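Local structure of type II restriction enzyme MunI (Mycoplasma, 1D02) at residues L6-L10 against T38-L42; N88-I94 against K198-D202; F148-F152 against L189-F193. The protein recognises the double-stranded DNA sequence 5'-CAATTG-3' as a homodimer and cleaves it after the first C, leaving ends with 5'-phosphates. The protein carries 1 engineered substitution. Residues are numbered along the deposited sequence.

Interaction 1 (L6-L10 against T38-L42); sequences LSGRL and TKYVL
At the outer edge of the mixed sheet of this PD-(D/E)XK-clan nuclease, the loop leading into helix 12-21 packs on the start of edge strand 40-44. Leu6 and Ser7 form a 3-10 turn (Arg9 N to Leu6 O 3.2 Å); Arg9 and Leu10 then run extended. In the other segment, Thr38 (chi1 p) makes an ST turn, its OG1 accepting from Tyr40 N at 3.0 Å and bonded to Phe35 O, before the strand begins at Tyr40. The closest CA pair is Leu10-Thr38, 6.7 Å apart. Lys39, p at chi1 and t from chi2 to chi4, stretches back so that NZ donates to Ser7 O at 3.0 Å. Tyr40 (chi1 m) points its CA-to-CB bond toward the loop: Gly8 O lies at the ring edge, 3.8 Å from CE1, and Leu10 CD2 (mt) sits 3.7 Å from Tyr40 CD1. Thr38 CG2 is 3.8 Å from Arg9 O. Lacking a side chain, Gly8 leaves room for Tyr40 OH, 3.1 Å from its ideal CB position. Gly8 O also bonds Lys198 NZ, and Leu10 reaches Val190 of helix 186-197. A charged hydrogen bond to a backbone carbonyl thus borders a small apolar patch at the sheet edge.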
ATOM      1  N   LEU D   6      -1.718  30.048  20.721  1.00 14.98           N
ATOM      2  CA  LEU D   6      -3.025  30.107  21.370  1.00 14.02           C
ATOM      3  C   LEU D   6      -4.234  29.837  20.458  1.00 12.13           C
ATOM      4  O   LEU D   6      -5.202  29.187  20.867  1.00 11.02           O
ATOM      5  CB  LEU D   6      -3.212  31.476  22.017  1.00 14.16           C
ATOM      6  CG  LEU D   6      -4.582  31.629  22.657  1.00 14.24           C
ATOM      7  CD1 LEU D   6      -4.710  30.644  23.834  1.00 14.08           C
ATOM      8  CD2 LEU D   6      -4.735  33.087  23.133  1.00 15.23           C
ATOM      9  N   SER D   7      -4.171  30.323  19.225  1.00 11.49           N
ATOM     10  CA  SER D   7      -5.297  30.172  18.307  1.00 11.10           C
ATOM     11  C   SER D   7      -5.612  28.732  17.967  1.00 10.59           C
ATOM     12  O   SER D   7      -6.677  28.465  17.425  1.00 12.34           O
ATOM     13  CB  SER D   7      -5.052  30.949  17.007  1.00 13.82           C
ATOM     14  OG  SER D   7      -3.924  30.436  16.319  1.00 15.19           O
ATOM     15  N   GLY D   8      -4.694  27.823  18.289  1.00 10.01           N
ATOM     16  CA  GLY D   8      -4.913  26.409  18.019  1.00 10.33           C
ATOM     17  C   GLY D   8      -4.719  25.516  19.238  1.00 10.46           C
ATOM     18  O   GLY D   8      -4.601  24.299  19.091  1.00 10.04           O
ATOM     19  N   ARG D   9      -4.691  26.090  20.443  1.00  8.53           N
ATOM     20  CA  ARG D   9      -4.463  25.280  21.641  1.00  8.12           C
ATOM     21  C   ARG D   9      -5.540  24.214  21.882  1.00  8.14           C
ATOM     22  O   ARG D   9      -6.730  24.502  21.877  1.00  7.69           O
ATOM     23  CB  ARG D   9      -4.328  26.174  22.883  1.00  9.02           C
ATOM     24  CG  ARG D   9      -3.905  25.370  24.118  1.00 12.99           C
ATOM     25  CD  ARG D   9      -3.530  26.222  25.291  1.00 13.65           C
ATOM     26  NE  ARG D   9      -2.527  27.228  24.953  1.00 17.47           N
ATOM     27  CZ  ARG D   9      -2.155  28.191  25.793  1.00 18.33           C
ATOM     28  NH1 ARG D   9      -2.694  28.247  27.001  1.00 19.28           N
ATOM     29  NH2 ARG D   9      -1.280  29.119  25.419  1.00 18.82           N
ATOM     30  N   LEU D  10      -5.095  22.985  22.124  1.00  7.97           N
ATOM     31  CA  LEU D  10      -6.014  21.888  22.345  1.00  8.64           C
ATOM     32  C   LEU D  10      -6.511  21.874  23.802  1.00  9.13           C
ATOM     33  O   LEU D  10      -5.930  22.537  24.669  1.00 10.12           O
ATOM     34  CB  LEU D  10      -5.298  20.578  21.961  1.00  8.67           C
ATOM     35  CG  LEU D  10      -4.873  20.489  20.494  1.00  9.76           C
ATOM     36  CD1 LEU D  10      -4.333  19.070  20.185  1.00  7.78           C
ATOM     37  CD2 LEU D  10      -6.079  20.739  19.615  1.00  7.98           C
ATOM     38  N   THR D  38     -12.824  23.538  20.848  1.00  9.53           N
ATOM     39  CA  THR D  38     -11.852  24.059  19.889  1.00  8.38           C
ATOM     40  C   THR D  38     -12.452  24.089  18.485  1.00  8.65           C
ATOM     41  O   THR D  38     -13.608  23.699  18.261  1.00  9.50           O
ATOM     42  CB  THR D  38     -10.571  23.186  19.816  1.00  9.25           C
ATOM     43  OG1 THR D  38     -10.863  21.988  19.079  1.00  8.09           O
ATOM     44  CG2 THR D  38     -10.078  22.789  21.236  1.00  7.69           C
ATOM     45  N   LYS D  39     -11.641  24.538  17.538  1.00  9.55           N
ATOM     46  CA  LYS D  39     -12.069  24.615  16.157  1.00  8.72           C
ATOM     47  C   LYS D  39     -11.904  23.270  15.455  1.00  8.87           C
ATOM     48  O   LYS D  39     -12.318  23.127  14.302  1.00  9.05           O
ATOM     49  CB  LYS D  39     -11.252  25.685  15.405  1.00  9.89           C
ATOM     50  CG  LYS D  39      -9.771  25.380  15.316  1.00  8.41           C
ATOM     51  CD  LYS D  39      -8.982  26.637  14.910  1.00  8.73           C
ATOM     52  CE  LYS D  39      -7.489  26.355  14.863  1.00  8.26           C
ATOM     53  NZ  LYS D  39      -6.670  27.583  14.574  1.00  9.67           N
ATOM     54  N   TYR D  40     -11.305  22.294  16.141  1.00  8.76           N
ATOM     55  CA  TYR D  40     -11.118  20.987  15.522  1.00  7.99           C
ATOM     56  C   TYR D  40     -12.262  20.045  15.836  1.00  7.86           C
ATOM     57  O   TYR D  40     -12.844  20.101  16.919  1.00  7.97           O
ATOM     58  CB  TYR D  40      -9.808  20.325  15.978  1.00  7.69           C
ATOM     59  CG  TYR D  40      -8.584  21.179  15.755  1.00  7.95           C
ATOM     60  CD1 TYR D  40      -8.119  22.016  16.759  1.00  7.69           C
ATOM     61  CD2 TYR D  40      -7.930  21.195  14.519  1.00  8.08           C
ATOM     62  CE1 TYR D  40      -7.027  22.864  16.548  1.00  7.69           C
ATOM     63  CE2 TYR D  40      -6.829  22.055  14.285  1.00  8.00           C
ATOM     64  CZ  TYR D  40      -6.392  22.889  15.311  1.00  8.18           C
ATOM     65  OH  TYR D  40      -5.368  23.793  15.089  1.00  7.69           O
ATOM     66  N   VAL D  41     -12.591  19.190  14.878  1.00  8.45           N
ATOM     67  CA  VAL D  41     -13.626  18.198  15.089  1.00  8.95           C
ATOM     68  C   VAL D  41     -13.105  16.878  14.542  1.00  9.04           C
ATOM     69  O   VAL D  41     -12.366  16.848  13.564  1.00  8.01           O
ATOM     70  CB  VAL D  41     -14.934  18.556  14.368  1.00 11.96           C
ATOM     71  CG1 VAL D  41     -15.449  19.899  14.857  1.00 12.77           C
ATOM     72  CG2 VAL D  41     -14.707  18.585  12.878  1.00 11.88           C
ATOM     73  N   LEU D  42     -13.466  15.793  15.208  1.00  7.69           N
ATOM     74  CA  LEU D  42     -13.044  14.467  14.779  1.00  8.90           C
ATOM     75  C   LEU D  42     -14.257  13.806  14.133  1.00  9.20           C
ATOM     76  O   LEU D  42     -15.363  13.864  14.682  1.00  9.31           O
ATOM     77  CB  LEU D  42     -12.625  13.602  15.975  1.00  7.69           C
ATOM     78  CG  LEU D  42     -12.195  12.174  15.612  1.00  7.95           C
ATOM     79  CD1 LEU D  42     -10.780  12.127  15.059  1.00  8.48           C
ATOM     80  CD2 LEU D  42     -12.339  11.312  16.854  1.00  8.68           C
TER

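Interaction 2 (N88-I94 against K198-D202); sequences NTETHKI and KKYLD
Two hydrogen bonds hold the C-terminal end of the chain to the turn between antiparallel strands 84-88 and 93-101: Thr91 OG1 donates to Leu201 O at 2.7 Å, and Lys93 NZ to Asp202 O, one oxygen of the terminal carboxylate, at 2.9 Å. The other oxygen, Asp202 OXT, is 4.4 Å from Lys93 NZ, beyond a salt bridge. Lys93 (chi1 m, t from chi2 to chi4) lies extended beside the last residues, its CD 3.6 Å from Tyr200 O, and water 3 links its NZ to Tyr200 O, 2.8 Å from each. Water 1 accepts from Asn88 ND2 (3.3 Å) and donates to Lys198 O (2.8 Å) and Asp202 OD1 (2.7 Å).

The turn is shaped by its own side chains. Asn88 OD1 (chi1 t) accepts from Glu90 N at 2.8 Å and Thr91 N at 3.2 Å, an Asx turn within an Asx motif; Thr91 OG1 (chi1 p) accepts from Lys93 N at 3.3 Å, an ST turn; and His92 takes a left-handed conformation (phi/psi 68/17). Asn88 N to Lys93 O (3.0 Å) closes the hairpin. Residues 198-201 are 3-10, with Leu201 N bonded to Lys198 O (2.9 Å).

The nearest CA pairs are Lys93-Leu201 (5.2 Å) and Thr91-Asp202 (6.4 Å). Leu201 (chi1 m, chi2 t) makes the main apolar contact: CD2 lies 3.8 Å from Lys93 CB, its CB 3.9 Å from Asn88 CB, and it also touches Ile86 and Phe193. A lysine ammonium thus meets the negative charge of the C-terminal carboxylate, Thr91 and two waters serve the carbonyls of Leu201, Tyr200 and Lys198, and buried Leu201 packs against Lys93 and Asn88.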
ATOM      1  N   ASN D  88     -10.034  21.064  10.672  1.00  7.69           N
ATOM      2  CA  ASN D  88      -9.898  22.378  11.305  1.00  7.69           C
ATOM      3  C   ASN D  88     -11.106  23.093  10.664  1.00  9.19           C
ATOM      4  O   ASN D  88     -11.085  23.377   9.457  1.00  7.69           O
ATOM      5  CB  ASN D  88      -8.600  23.029  10.868  1.00  7.69           C
ATOM      6  CG  ASN D  88      -8.499  24.484  11.307  1.00  7.69           C
ATOM      7  OD1 ASN D  88      -9.516  25.185  11.436  1.00  9.62           O
ATOM      8  ND2 ASN D  88      -7.276  24.943  11.509  1.00  8.02           N
ATOM      9  N   THR D  89     -12.156  23.365  11.446  1.00  8.20           N
ATOM     10  CA  THR D  89     -13.368  23.960  10.892  1.00 11.01           C
ATOM     11  C   THR D  89     -13.242  25.425  10.483  1.00 11.76           C
ATOM     12  O   THR D  89     -14.160  25.964   9.871  1.00 12.54           O
ATOM     13  CB  THR D  89     -14.579  23.813  11.835  1.00 10.94           C
ATOM     14  OG1 THR D  89     -14.318  24.507  13.065  1.00 11.56           O
ATOM     15  CG2 THR D  89     -14.861  22.337  12.115  1.00 12.42           C
ATOM     16  N   GLU D  90     -12.124  26.061  10.806  1.00 12.01           N
ATOM     17  CA  GLU D  90     -11.933  27.452  10.400  1.00 14.32           C
ATOM     18  C   GLU D  90     -11.312  27.512   9.017  1.00 12.92           C
ATOM     19  O   GLU D  90     -11.692  28.342   8.189  1.00 13.23           O
ATOM     20  CB  GLU D  90     -11.039  28.197  11.379  1.00 17.77           C
ATOM     21  CG  GLU D  90     -11.717  28.529  12.684  1.00 24.26           C
ATOM     22  CD  GLU D  90     -10.864  29.418  13.561  1.00 28.36           C
ATOM     23  OE1 GLU D  90     -11.329  29.748  14.672  1.00 32.04           O
ATOM     24  OE2 GLU D  90      -9.739  29.785  13.138  1.00 30.34           O
ATOM     25  N   THR D  91     -10.368  26.620   8.759  1.00 10.69           N
ATOM     26  CA  THR D  91      -9.677  26.569   7.474  1.00 10.02           C
ATOM     27  C   THR D  91     -10.304  25.541   6.515  1.00  9.84           C
ATOM     28  O   THR D  91     -10.079  25.590   5.306  1.00 10.07           O
ATOM     29  CB  THR D  91      -8.232  26.156   7.657  1.00 10.25           C
ATOM     30  OG1 THR D  91      -8.203  24.834   8.196  1.00 10.29           O
ATOM     31  CG2 THR D  91      -7.494  27.096   8.599  1.00 10.32           C
ATOM     32  N   HIS D  92     -11.072  24.617   7.073  1.00  9.39           N
ATOM     33  CA  HIS D  92     -11.725  23.545   6.318  1.00  9.85           C
ATOM     34  C   HIS D  92     -10.721  22.538   5.735  1.00  9.30           C
ATOM     35  O   HIS D  92     -11.062  21.761   4.813  1.00  7.98           O
ATOM     36  CB  HIS D  92     -12.619  24.126   5.232  1.00 13.52           C
ATOM     37  CG  HIS D  92     -13.696  25.020   5.767  1.00 18.14           C
ATOM     38  ND1 HIS D  92     -14.762  24.543   6.501  1.00 22.07           N
ATOM     39  CD2 HIS D  92     -13.835  26.367   5.732  1.00 21.60           C
ATOM     40  CE1 HIS D  92     -15.512  25.559   6.896  1.00 21.51           C
ATOM     41  NE2 HIS D  92     -14.970  26.677   6.444  1.00 22.66           N
ATOM     42  N   LYS D  93      -9.497  22.560   6.264  1.00  7.69           N
ATOM     43  CA  LYS D  93      -8.477  21.593   5.855  1.00  7.69           C
ATOM     44  C   LYS D  93      -8.741  20.331   6.691  1.00  8.59           C
ATOM     45  O   LYS D  93      -9.133  20.410   7.869  1.00  7.69           O
ATOM     46  CB  LYS D  93      -7.059  22.120   6.102  1.00  7.98           C
ATOM     47  CG  LYS D  93      -6.651  23.178   5.074  1.00  9.21           C
ATOM     48  CD  LYS D  93      -5.188  23.578   5.193  1.00  8.88           C
ATOM     49  CE  LYS D  93      -4.809  24.563   4.067  1.00  9.59           C
ATOM     50  NZ  LYS D  93      -3.400  24.989   4.209  1.00  7.69           N
ATOM     51  N   ILE D  94      -8.538  19.172   6.070  1.00  7.69           N
ATOM     52  CA  ILE D  94      -8.819  17.896   6.719  1.00  7.81           C
ATOM     53  C   ILE D  94      -7.674  16.900   6.582  1.00  8.12           C
ATOM     54  O   ILE D  94      -7.064  16.776   5.513  1.00  7.69           O
ATOM     55  CB  ILE D  94     -10.057  17.228   6.087  1.00  8.05           C
ATOM     56  CG1 ILE D  94     -11.248  18.178   6.140  1.00  8.12           C
ATOM     57  CG2 ILE D  94     -10.381  15.917   6.818  1.00  7.69           C
ATOM     58  CD1 ILE D  94     -12.411  17.788   5.251  1.00  9.63           C
ATOM     59  N   LYS D 198      -0.803  19.045  13.168  1.00  7.96           N
ATOM     60  CA  LYS D 198      -1.788  20.108  13.319  1.00  9.22           C
ATOM     61  C   LYS D 198      -1.509  21.354  12.474  1.00  7.77           C
ATOM     62  O   LYS D 198      -2.432  21.933  11.897  1.00  7.69           O
ATOM     63  CB  LYS D 198      -1.912  20.499  14.798  1.00  8.82           C
ATOM     64  CG  LYS D 198      -3.146  21.367  15.128  1.00 10.36           C
ATOM     65  CD  LYS D 198      -3.240  21.704  16.620  1.00 10.94           C
ATOM     66  CE  LYS D 198      -2.362  22.904  16.971  1.00 12.92           C
ATOM     67  NZ  LYS D 198      -2.278  23.151  18.438  1.00 15.64           N
ATOM     68  N   LYS D 199      -0.242  21.736  12.406  1.00  8.17           N
ATOM     69  CA  LYS D 199       0.155  22.917  11.649  1.00  8.80           C
ATOM     70  C   LYS D 199      -0.198  22.808  10.168  1.00  8.61           C
ATOM     71  O   LYS D 199      -0.317  23.822   9.490  1.00  8.33           O
ATOM     72  CB  LYS D 199       1.655  23.166  11.794  1.00 11.83           C
ATOM     73  CG  LYS D 199       2.543  22.079  11.193  1.00 15.00           C
ATOM     74  CD  LYS D 199       4.016  22.358  11.542  1.00 20.54           C
ATOM     75  CE  LYS D 199       4.945  21.284  10.970  1.00 23.38           C
ATOM     76  NZ  LYS D 199       6.393  21.534  11.321  1.00 26.80           N
ATOM     77  N   TYR D 200      -0.365  21.584   9.667  1.00  8.76           N
ATOM     78  CA  TYR D 200      -0.711  21.423   8.261  1.00  8.93           C
ATOM     79  C   TYR D 200      -2.180  21.681   7.997  1.00  8.66           C
ATOM     80  O   TYR D 200      -2.604  21.723   6.840  1.00  8.05           O
ATOM     81  CB  TYR D 200      -0.271  20.043   7.750  1.00  9.99           C
ATOM     82  CG  TYR D 200       1.230  19.976   7.634  1.00 12.15           C
ATOM     83  CD1 TYR D 200       1.982  19.213   8.523  1.00 11.17           C
ATOM     84  CD2 TYR D 200       1.909  20.748   6.678  1.00 10.64           C
ATOM     85  CE1 TYR D 200       3.369  19.215   8.480  1.00 14.07           C
ATOM     86  CE2 TYR D 200       3.308  20.751   6.624  1.00 13.05           C
ATOM     87  CZ  TYR D 200       4.026  19.987   7.524  1.00 14.56           C
ATOM     88  OH  TYR D 200       5.390  19.978   7.489  1.00 15.93           O
ATOM     89  N   LEU D 201      -2.954  21.882   9.064  1.00  7.69           N
ATOM     90  CA  LEU D 201      -4.361  22.197   8.900  1.00  7.69           C
ATOM     91  C   LEU D 201      -4.570  23.735   9.014  1.00  7.69           C
ATOM     92  O   LEU D 201      -5.697  24.241   8.913  1.00  7.71           O
ATOM     93  CB  LEU D 201      -5.208  21.446   9.925  1.00  7.80           C
ATOM     94  CG  LEU D 201      -5.141  19.906   9.791  1.00  8.23           C
ATOM     95  CD1 LEU D 201      -6.010  19.262  10.854  1.00  8.92           C
ATOM     96  CD2 LEU D 201      -5.615  19.470   8.406  1.00  7.69           C
ATOM     97  N   ASP D 202      -3.483  24.466   9.222  1.00  8.16           N
ATOM     98  CA  ASP D 202      -3.590  25.925   9.278  1.00  9.68           C
ATOM     99  C   ASP D 202      -3.620  26.475   7.848  1.00 10.59           C
ATOM    100  O   ASP D 202      -3.104  25.780   6.949  1.00 10.48           O
ATOM    101  CB  ASP D 202      -2.385  26.551  10.000  1.00  9.61           C
ATOM    102  CG  ASP D 202      -2.383  26.288  11.484  1.00  9.01           C
ATOM    103  OD1 ASP D 202      -3.467  26.240  12.100  1.00 10.69           O
ATOM    104  OD2 ASP D 202      -1.273  26.145  12.031  1.00 12.31           O
ATOM    105  OXT ASP D 202      -4.141  27.606   7.652  1.00 11.36           O
TER
HETATM  106  O   HOH W   1      -4.411  23.790  12.544  1.00  8.39           O
HETATM  107  O   HOH W   2      -6.433  27.737  11.923  1.00 25.83           O
HETATM  108  O   HOH W   3      -1.829  22.701   4.371  1.00 10.20           O

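Interaction 3 (F148-F152 against L189-F193); sequences FWVVF and LVQHF
A tryptophan plate projecting from strand 148-153 fits into a hollow on helix 186-197, which covers this face of the sheet; Phe148, Val150 and Phe152 turn to helix 160-170 on the other. The axes of strand 148-152 and helix 189-193 run nearly antiparallel (160°), 11.6 Å apart at closest, a gap filled by side chains from both; the nearest CA pairs are Val151-Leu189 (8.7 Å) and Trp149-Phe193 (9.0 Å). Trp149 (chi1 t, chi2 32°) drives its six-membered ring between Leu189 and Phe193: CH2 lies 3.8 Å from Leu189 CD1 and 3.9 Å from Phe193 CB, with Leu189 O at the indole edge, 3.7 Å from CH2. The His192 ring runs almost parallel to the five-membered ring, planes at 9° and centroids 5.0 Å apart, but slid so they barely overlap. Leu189 CD1 also lies 4.1 Å from Val151 CG1. Phe178 touches Trp149, Leu189 and His192. With no hydrogen bond across it, the contact rests on close fit of buried, mostly apolar and aromatic side chains.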
ATOM      1  N   PHE D 148      -2.283  11.908   4.895  1.00  7.69           N
ATOM      2  CA  PHE D 148      -2.957  10.931   5.745  1.00  8.28           C
ATOM      3  C   PHE D 148      -2.108  10.611   6.956  1.00  7.69           C
ATOM      4  O   PHE D 148      -0.916  10.935   7.003  1.00  7.69           O
ATOM      5  CB  PHE D 148      -3.226   9.641   4.952  1.00  7.77           C
ATOM      6  CG  PHE D 148      -1.970   8.972   4.443  1.00  7.69           C
ATOM      7  CD1 PHE D 148      -1.273   8.070   5.249  1.00  8.22           C
ATOM      8  CD2 PHE D 148      -1.488   9.242   3.166  1.00  8.58           C
ATOM      9  CE1 PHE D 148      -0.110   7.441   4.786  1.00  7.84           C
ATOM     10  CE2 PHE D 148      -0.332   8.624   2.690  1.00  7.69           C
ATOM     11  CZ  PHE D 148       0.368   7.720   3.488  1.00  7.82           C
ATOM     12  N   TRP D 149      -2.732   9.971   7.940  1.00  7.69           N
ATOM     13  CA  TRP D 149      -2.035   9.592   9.161  1.00  7.69           C
ATOM     14  C   TRP D 149      -2.512   8.203   9.543  1.00  7.69           C
ATOM     15  O   TRP D 149      -3.704   7.996   9.767  1.00  7.69           O
ATOM     16  CB  TRP D 149      -2.371  10.598  10.267  1.00  7.69           C
ATOM     17  CG  TRP D 149      -1.689  10.336  11.579  1.00  8.03           C
ATOM     18  CD1 TRP D 149      -0.459   9.776  11.772  1.00  7.69           C
ATOM     19  CD2 TRP D 149      -2.167  10.720  12.871  1.00  7.69           C
ATOM     20  NE1 TRP D 149      -0.138   9.790  13.117  1.00  8.18           N
ATOM     21  CE2 TRP D 149      -1.171  10.366  13.811  1.00  7.69           C
ATOM     22  CE3 TRP D 149      -3.342  11.340  13.329  1.00  7.69           C
ATOM     23  CZ2 TRP D 149      -1.307  10.606  15.188  1.00  7.69           C
ATOM     24  CZ3 TRP D 149      -3.481  11.581  14.704  1.00  8.15           C
ATOM     25  CH2 TRP D 149      -2.465  11.212  15.611  1.00  7.69           C
ATOM     26  N   VAL D 150      -1.577   7.256   9.612  1.00  7.69           N
ATOM     27  CA  VAL D 150      -1.918   5.880   9.960  1.00  7.69           C
ATOM     28  C   VAL D 150      -1.481   5.641  11.410  1.00  7.69           C
ATOM     29  O   VAL D 150      -0.320   5.849  11.764  1.00  7.69           O
ATOM     30  CB  VAL D 150      -1.202   4.859   9.031  1.00  7.69           C
ATOM     31  CG1 VAL D 150      -1.512   3.437   9.485  1.00  7.69           C
ATOM     32  CG2 VAL D 150      -1.659   5.039   7.553  1.00  7.69           C
ATOM     33  N   VAL D 151      -2.443   5.270  12.250  1.00  7.69           N
ATOM     34  CA  VAL D 151      -2.149   4.962  13.650  1.00  7.69           C
ATOM     35  C   VAL D 151      -2.173   3.447  13.820  1.00  7.77           C
ATOM     36  O   VAL D 151      -3.190   2.798  13.510  1.00  7.69           O
ATOM     37  CB  VAL D 151      -3.184   5.604  14.588  1.00  7.69           C
ATOM     38  CG1 VAL D 151      -2.899   5.192  16.034  1.00  7.69           C
ATOM     39  CG2 VAL D 151      -3.124   7.142  14.439  1.00  7.69           C
ATOM     40  N   PHE D 152      -1.051   2.884  14.266  1.00  7.69           N
ATOM     41  CA  PHE D 152      -0.936   1.438  14.493  1.00  7.74           C
ATOM     42  C   PHE D 152      -1.204   1.177  15.970  1.00  8.68           C
ATOM     43  O   PHE D 152      -0.863   2.006  16.824  1.00  7.69           O
ATOM     44  CB  PHE D 152       0.462   0.929  14.124  1.00  7.69           C
ATOM     45  CG  PHE D 152       0.782   1.024  12.646  1.00  7.69           C
ATOM     46  CD1 PHE D 152       1.475   2.124  12.135  1.00  8.04           C
ATOM     47  CD2 PHE D 152       0.382   0.025  11.773  1.00  7.69           C
ATOM     48  CE1 PHE D 152       1.765   2.232  10.765  1.00  7.69           C
ATOM     49  CE2 PHE D 152       0.663   0.116  10.399  1.00  7.69           C
ATOM     50  CZ  PHE D 152       1.355   1.222   9.890  1.00  7.70           C
ATOM     51  N   LEU D 189      -0.618  10.115  21.956  1.00  8.28           N
ATOM     52  CA  LEU D 189      -1.260  10.083  20.642  1.00  7.69           C
ATOM     53  C   LEU D 189      -1.553  11.518  20.185  1.00  7.69           C
ATOM     54  O   LEU D 189      -1.215  11.909  19.062  1.00  7.69           O
ATOM     55  CB  LEU D 189      -2.577   9.282  20.706  1.00  7.86           C
ATOM     56  CG  LEU D 189      -3.471   9.334  19.461  1.00  8.29           C
ATOM     57  CD1 LEU D 189      -2.798   8.593  18.314  1.00  8.26           C
ATOM     58  CD2 LEU D 189      -4.845   8.710  19.781  1.00  7.69           C
ATOM     59  N   VAL D 190      -2.164  12.294  21.064  1.00  7.69           N
ATOM     60  CA  VAL D 190      -2.508  13.674  20.719  1.00  7.69           C
ATOM     61  C   VAL D 190      -1.248  14.529  20.538  1.00  8.16           C
ATOM     62  O   VAL D 190      -1.195  15.382  19.634  1.00  8.14           O
ATOM     63  CB  VAL D 190      -3.468  14.322  21.787  1.00  7.69           C
ATOM     64  CG1 VAL D 190      -3.820  15.752  21.368  1.00  8.12           C
ATOM     65  CG2 VAL D 190      -4.777  13.510  21.896  1.00  7.69           C
ATOM     66  N   GLN D 191      -0.216  14.292  21.348  1.00  9.08           N
ATOM     67  CA  GLN D 191       1.014  15.075  21.214  1.00  8.97           C
ATOM     68  C   GLN D 191       1.614  14.879  19.825  1.00  9.09           C
ATOM     69  O   GLN D 191       2.159  15.820  19.251  1.00  8.33           O
ATOM     70  CB  GLN D 191       2.040  14.701  22.289  1.00 11.04           C
ATOM     71  CG  GLN D 191       1.619  15.154  23.688  1.00 15.63           C
ATOM     72  CD  GLN D 191       2.595  14.724  24.768  1.00 18.47           C
ATOM     73  OE1 GLN D 191       3.098  13.583  24.708  1.00 19.96           O
ATOM     74  NE2 GLN D 191       2.839  15.526  25.704  1.00 23.85           N
ATOM     75  N   HIS D 192       1.504  13.675  19.262  1.00  8.51           N
ATOM     76  CA  HIS D 192       2.054  13.464  17.921  1.00  8.87           C
ATOM     77  C   HIS D 192       1.328  14.377  16.935  1.00  7.86           C
ATOM     78  O   HIS D 192       1.958  15.082  16.145  1.00  7.69           O
ATOM     79  CB  HIS D 192       1.899  12.004  17.484  1.00  8.26           C
ATOM     80  CG  HIS D 192       2.571  11.696  16.180  1.00 10.18           C
ATOM     81  ND1 HIS D 192       1.995  11.973  14.958  1.00 11.18           N
ATOM     82  CD2 HIS D 192       3.804  11.200  15.911  1.00  7.69           C
ATOM     83  CE1 HIS D 192       2.848  11.668  13.994  1.00  7.69           C
ATOM     84  NE2 HIS D 192       3.953  11.201  14.548  1.00 11.89           N
ATOM     85  N   PHE D 193      -0.000  14.348  16.964  1.00  7.69           N
ATOM     86  CA  PHE D 193      -0.796  15.201  16.084  1.00  8.21           C
ATOM     87  C   PHE D 193      -0.468  16.684  16.349  1.00  7.96           C
ATOM     88  O   PHE D 193      -0.173  17.446  15.435  1.00  9.20           O
ATOM     89  CB  PHE D 193      -2.289  14.989  16.364  1.00  7.99           C
ATOM     90  CG  PHE D 193      -3.177  16.027  15.727  1.00  8.29           C
ATOM     91  CD1 PHE D 193      -3.437  16.002  14.362  1.00  8.55           C
ATOM     92  CD2 PHE D 193      -3.746  17.041  16.508  1.00  8.98           C
ATOM     93  CE1 PHE D 193      -4.258  16.976  13.771  1.00  9.10           C
ATOM     94  CE2 PHE D 193      -4.562  18.017  15.937  1.00  8.18           C
ATOM     95  CZ  PHE D 193      -4.821  17.984  14.561  1.00  9.43           C
TER

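Overall arrangement
From the N terminus, interaction 1 closes first: the loop before helix 12-21 meets the start of strand 40-44, enclosing helices 12-21 and 27-34. Interaction 2 follows in series and spans most of the remaining chain, from the 88-94 turn to the C terminus; interaction 3 is nested inside it, closing the shorter loop from strand 148-153 to helix 186-197. All three reach one sheet, and the start of strand 40-44 lies next to the 88-94 turn that receives the C terminus. Lys39 O bonds Thr89 OG1 between interactions 1 and 2, and Lys198 N bonds Phe193 O between 2 and 3. The helix and its C-terminal tail therefore connect strand 148-153, the hairpin turn and the N-terminal loop.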